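Local coordinates for lipoprotein (PDB 6OE6) that is a putative lipoprotein of unknown function from the pathogenic spirochaete Leptospira interrogans, built here as an all-beta domain of two packed sheets, at residues I54-F60 with Q96-F102. Residues are numbered along the deposited sequence; the frame is centred on the assembly and turned at random.
Sequences ICYIYRF and QTIEGSF. With NA (sodium ion), chain C; FMT (formic acid), chain D.
With chi1 at 75°, the CG of Tyr56 sits between its own backbone N and carbonyl carbon, and this swings the ring across onto Gly100 of the neighbouring strand. The case illustrates how an antiparallel strand pair in a beta sandwich can place an aromatic over a glycine: Gly100 N lies 3.4 Å above the ring plane, offset toward the rim. Strand 97-102 is one of the two edge strands of its sheet, and six backbone hydrogen bonds tie it to strand 53-59 in the pairs Ile54-Phe102, Tyr56-Gly100 and Tyr58-Ile98; a seventh, Phe60 N to Gln96 O, continues the pairing beyond the strand ends. On the Tyr56 face, which packs against strands 70-77 and 108-116 of the second sheet, the Phe102 ring runs nearly parallel to that of Tyr56 but slid aside, planes at 23°, its CZ 3.6 Å from Tyr56 CE2. Farther along, Ile98 meets the edge of the Phe60 ring with CG2, while Tyr58 CD2 stands over that ring's centre. The opposite face carries Ile57, whose CG1 runs beside Glu99 CG at 3.6 Å; the Glu99 carboxylate is hydrogen-bonded through OE2 to Tyr39 OH. A formic acid molecule, probably from the crystallisation liquor, accepts from Tyr56 OH through O2 (2.6 Å) and from Ser101 N through O1 (3.1 Å), and Ser101 O binds a sodium ion at 2.5 Å.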
ATOM      1  N   ILE A  54      -3.429   0.300  -7.941  1.00 24.81           N
ATOM      2  CA  ILE A  54      -3.584  -0.185  -6.569  1.00 23.98           C
ATOM      3  C   ILE A  54      -4.034   0.999  -5.727  1.00 28.17           C
ATOM      4  O   ILE A  54      -3.255   1.930  -5.517  1.00 26.85           O
ATOM      5  CB  ILE A  54      -2.276  -0.761  -6.031  1.00 23.19           C
ATOM      6  CG1 ILE A  54      -1.791  -1.958  -6.900  1.00 23.65           C
ATOM      7  CG2 ILE A  54      -2.429  -1.126  -4.506  1.00 25.09           C
ATOM      8  CD1 ILE A  54      -0.280  -2.310  -6.741  1.00 23.97           C
ATOM      9  N   CYS A  55      -5.279   0.974  -5.252  1.00 26.71           N
ATOM     10  CA  CYS A  55      -5.839   2.074  -4.463  1.00 28.18           C
ATOM     11  C   CYS A  55      -5.921   1.668  -3.000  1.00 33.57           C
ATOM     12  O   CYS A  55      -6.408   0.576  -2.686  1.00 30.72           O
ATOM     13  CB  CYS A  55      -7.234   2.459  -4.955  1.00 30.95           C
ATOM     14  SG  CYS A  55      -7.312   2.824  -6.713  1.00 35.22           S
ATOM     15  N   TYR A  56      -5.454   2.533  -2.104  1.00 28.40           N
ATOM     16  CA  TYR A  56      -5.515   2.217  -0.687  1.00 24.37           C
ATOM     17  C   TYR A  56      -6.260   3.292   0.085  1.00 30.76           C
ATOM     18  O   TYR A  56      -6.415   4.450  -0.342  1.00 30.99           O
ATOM     19  CB  TYR A  56      -4.104   2.005  -0.064  1.00 24.76           C
ATOM     20  CG  TYR A  56      -3.364   3.313   0.142  1.00 25.37           C
ATOM     21  CD1 TYR A  56      -3.497   4.037   1.326  1.00 29.77           C
ATOM     22  CD2 TYR A  56      -2.546   3.821  -0.843  1.00 30.33           C
ATOM     23  CE1 TYR A  56      -2.849   5.247   1.502  1.00 30.86           C
ATOM     24  CE2 TYR A  56      -1.897   5.020  -0.681  1.00 28.70           C
ATOM     25  CZ  TYR A  56      -2.043   5.727   0.498  1.00 35.42           C
ATOM     26  OH  TYR A  56      -1.386   6.934   0.638  1.00 36.02           O
ATOM     27  N   ILE A  57      -6.760   2.865   1.231  1.00 32.19           N
ATOM     28  CA  ILE A  57      -7.277   3.765   2.244  1.00 32.26           C
ATOM     29  C   ILE A  57      -6.571   3.388   3.537  1.00 35.21           C
ATOM     30  O   ILE A  57      -6.236   2.216   3.757  1.00 32.78           O
ATOM     31  CB  ILE A  57      -8.815   3.663   2.365  1.00 38.49           C
ATOM     32  CG1 ILE A  57      -9.362   4.795   3.229  1.00 37.23           C
ATOM     33  CG2 ILE A  57      -9.240   2.299   2.910  1.00 38.11           C
ATOM     34  CD1 ILE A  57     -10.882   4.941   3.158  1.00 44.86           C
ATOM     35  N   TYR A  58      -6.286   4.385   4.372  1.00 30.09           N
ATOM     36  CA  TYR A  58      -5.809   4.121   5.727  1.00 29.92           C
ATOM     37  C   TYR A  58      -6.731   4.791   6.731  1.00 35.03           C
ATOM     38  O   TYR A  58      -6.961   5.999   6.650  1.00 37.93           O
ATOM     39  CB  TYR A  58      -4.364   4.601   5.941  1.00 32.19           C
ATOM     40  CG  TYR A  58      -3.854   4.253   7.323  1.00 35.43           C
ATOM     41  CD1 TYR A  58      -3.568   2.940   7.667  1.00 31.89           C
ATOM     42  CD2 TYR A  58      -3.702   5.227   8.298  1.00 37.60           C
ATOM     43  CE1 TYR A  58      -3.122   2.615   8.934  1.00 36.16           C
ATOM     44  CE2 TYR A  58      -3.254   4.911   9.561  1.00 39.52           C
ATOM     45  CZ  TYR A  58      -2.963   3.606   9.875  1.00 38.22           C
ATOM     46  OH  TYR A  58      -2.527   3.283  11.138  1.00 42.96           O
ATOM     47  N   ARG A  59      -7.253   4.014   7.672  1.00 36.25           N
ATOM     48  CA  ARG A  59      -8.103   4.556   8.729  1.00 40.24           C
ATOM     49  C   ARG A  59      -7.295   4.625  10.017  1.00 44.96           C
ATOM     50  O   ARG A  59      -6.839   3.593  10.521  1.00 47.62           O
ATOM     51  CB  ARG A  59      -9.362   3.718   8.932  1.00 43.82           C
ATOM     52  CG  ARG A  59     -10.296   4.334   9.999  1.00 74.53           C
ATOM     53  CD  ARG A  59     -11.709   3.764   9.964  1.00 81.46           C
ATOM     54  NE  ARG A  59     -12.108   3.365   8.617  1.00 91.52           N
ATOM     55  CZ  ARG A  59     -12.563   2.157   8.297  1.00 94.69           C
ATOM     56  NH1 ARG A  59     -12.702   1.226   9.234  1.00 95.68           N
ATOM     57  NH2 ARG A  59     -12.892   1.886   7.041  1.00 93.62           N
ATOM     58  N   PHE A  60      -7.120   5.839  10.538  1.00 41.82           N
ATOM     59  CA  PHE A  60      -6.333   6.045  11.743  1.00 45.14           C
ATOM     60  C   PHE A  60      -7.051   5.483  12.963  1.00 50.38           C
ATOM     61  O   PHE A  60      -8.274   5.559  13.083  1.00 57.17           O
ATOM     62  CB  PHE A  60      -6.055   7.532  11.964  1.00 45.15           C
ATOM     63  CG  PHE A  60      -5.173   8.144  10.932  1.00 44.03           C
ATOM     64  CD1 PHE A  60      -3.811   8.260  11.155  1.00 45.62           C
ATOM     65  CD2 PHE A  60      -5.699   8.603   9.735  1.00 42.86           C
ATOM     66  CE1 PHE A  60      -2.986   8.820  10.206  1.00 41.54           C
ATOM     67  CE2 PHE A  60      -4.880   9.166   8.778  1.00 36.71           C
ATOM     68  CZ  PHE A  60      -3.518   9.267   9.011  1.00 37.53           C
ATOM     69  N   GLN A  96     -11.748   9.968   9.244  1.00 34.60           N
ATOM     70  CA  GLN A  96     -10.462   9.645   9.869  1.00 36.49           C
ATOM     71  C   GLN A  96      -9.613   8.780   8.936  1.00 36.80           C
ATOM     72  O   GLN A  96      -9.086   7.737   9.325  1.00 41.72           O
ATOM     73  CB  GLN A  96     -10.653   8.977  11.233  1.00 44.22           C
ATOM     74  CG  GLN A  96     -11.406   9.833  12.237  1.00 53.95           C
ATOM     75  CD  GLN A  96     -11.398   9.233  13.642  1.00 64.84           C
ATOM     76  OE1 GLN A  96     -10.542   8.407  13.972  1.00 72.49           O
ATOM     77  NE2 GLN A  96     -12.355   9.646  14.468  1.00 73.29           N
ATOM     78  N   THR A  97      -9.497   9.224   7.684  1.00 40.99           N
ATOM     79  CA  THR A  97      -8.796   8.455   6.660  1.00 38.80           C
ATOM     80  C   THR A  97      -7.861   9.346   5.853  1.00 37.79           C
ATOM     81  O   THR A  97      -7.992  10.573   5.844  1.00 38.56           O
ATOM     82  CB  THR A  97      -9.793   7.770   5.701  1.00 39.27           C
ATOM     83  OG1 THR A  97     -10.663   8.747   5.124  1.00 42.17           O
ATOM     84  CG2 THR A  97     -10.625   6.695   6.439  1.00 39.37           C
ATOM     85  N   ILE A  98      -6.878   8.693   5.212  1.00 35.49           N
ATOM     86  CA  ILE A  98      -6.192   9.201   4.033  1.00 37.18           C
ATOM     87  C   ILE A  98      -6.346   8.139   2.951  1.00 35.20           C
ATOM     88  O   ILE A  98      -6.629   6.973   3.236  1.00 34.57           O
ATOM     89  CB  ILE A  98      -4.703   9.507   4.291  1.00 34.54           C
ATOM     90  CG1 ILE A  98      -4.018   8.283   4.908  1.00 36.24           C
ATOM     91  CG2 ILE A  98      -4.549  10.761   5.172  1.00 40.17           C
ATOM     92  CD1 ILE A  98      -2.487   8.385   4.992  1.00 35.46           C
ATOM     93  N   GLU A  99      -6.179   8.555   1.692  1.00 32.74           N
ATOM     94  CA  GLU A  99      -6.332   7.648   0.560  1.00 33.42           C
ATOM     95  C   GLU A  99      -5.236   7.946  -0.456  1.00 33.35           C
ATOM     96  O   GLU A  99      -4.798   9.093  -0.583  1.00 37.27           O
ATOM     97  CB  GLU A  99      -7.711   7.817  -0.120  1.00 40.05           C
ATOM     98  CG  GLU A  99      -8.916   7.126   0.582  1.00 44.83           C
ATOM     99  CD  GLU A  99     -10.287   7.671   0.149  1.00 53.62           C
ATOM    100  OE1 GLU A  99     -10.703   8.731   0.677  1.00 55.02           O
ATOM    101  OE2 GLU A  99     -10.961   7.031  -0.699  1.00 49.69           O
ATOM    102  N   GLY A 100      -4.835   6.930  -1.218  1.00 30.44           N
ATOM    103  CA  GLY A 100      -3.919   7.175  -2.319  1.00 32.55           C
ATOM    104  C   GLY A 100      -3.971   6.020  -3.295  1.00 31.11           C
ATOM    105  O   GLY A 100      -4.807   5.122  -3.176  1.00 29.06           O
ATOM    106  N   SER A 101      -3.094   6.070  -4.303  1.00 28.09           N
ATOM    107  CA  SER A 101      -3.083   4.986  -5.276  1.00 27.74           C
ATOM    108  C   SER A 101      -1.745   4.953  -6.002  1.00 23.58           C
ATOM    109  O   SER A 101      -1.030   5.968  -6.102  1.00 24.17           O
ATOM    110  CB  SER A 101      -4.249   5.103  -6.268  1.00 27.44           C
ATOM    111  OG  SER A 101      -4.158   6.283  -7.074  1.00 29.51           O
ATOM    112  N   PHE A 102      -1.438   3.780  -6.557  1.00 23.49           N
ATOM    113  CA  PHE A 102      -0.169   3.530  -7.232  1.00 22.53           C
ATOM    114  C   PHE A 102      -0.451   2.941  -8.610  1.00 23.36           C
ATOM    115  O   PHE A 102      -0.972   1.821  -8.714  1.00 26.70           O
ATOM    116  CB  PHE A 102       0.714   2.569  -6.430  1.00 21.90           C
ATOM    117  CG  PHE A 102       0.779   2.879  -4.945  1.00 22.96           C
ATOM    118  CD1 PHE A 102       1.251   4.115  -4.489  1.00 20.79           C
ATOM    119  CD2 PHE A 102       0.361   1.934  -4.028  1.00 25.93           C
ATOM    120  CE1 PHE A 102       1.294   4.379  -3.111  1.00 25.27           C
ATOM    121  CE2 PHE A 102       0.403   2.177  -2.664  1.00 26.03           C
ATOM    122  CZ  PHE A 102       0.867   3.386  -2.201  1.00 23.01           C
TER
HETATM  123 NA    NA C 201       0.522   7.641  -7.175  1.00 34.33          NA
HETATM  124  C   FMT D 202      -0.261   7.987  -2.842  1.00 34.02           C
HETATM  125  O1  FMT D 202      -1.032   8.373  -3.709  1.00 38.03           O
HETATM  126  O2  FMT D 202      -0.578   7.964  -1.653  1.00 42.45           O
HETATM  127  O   HOH W   1       0.648   8.987  -5.559  1.00 36.06           O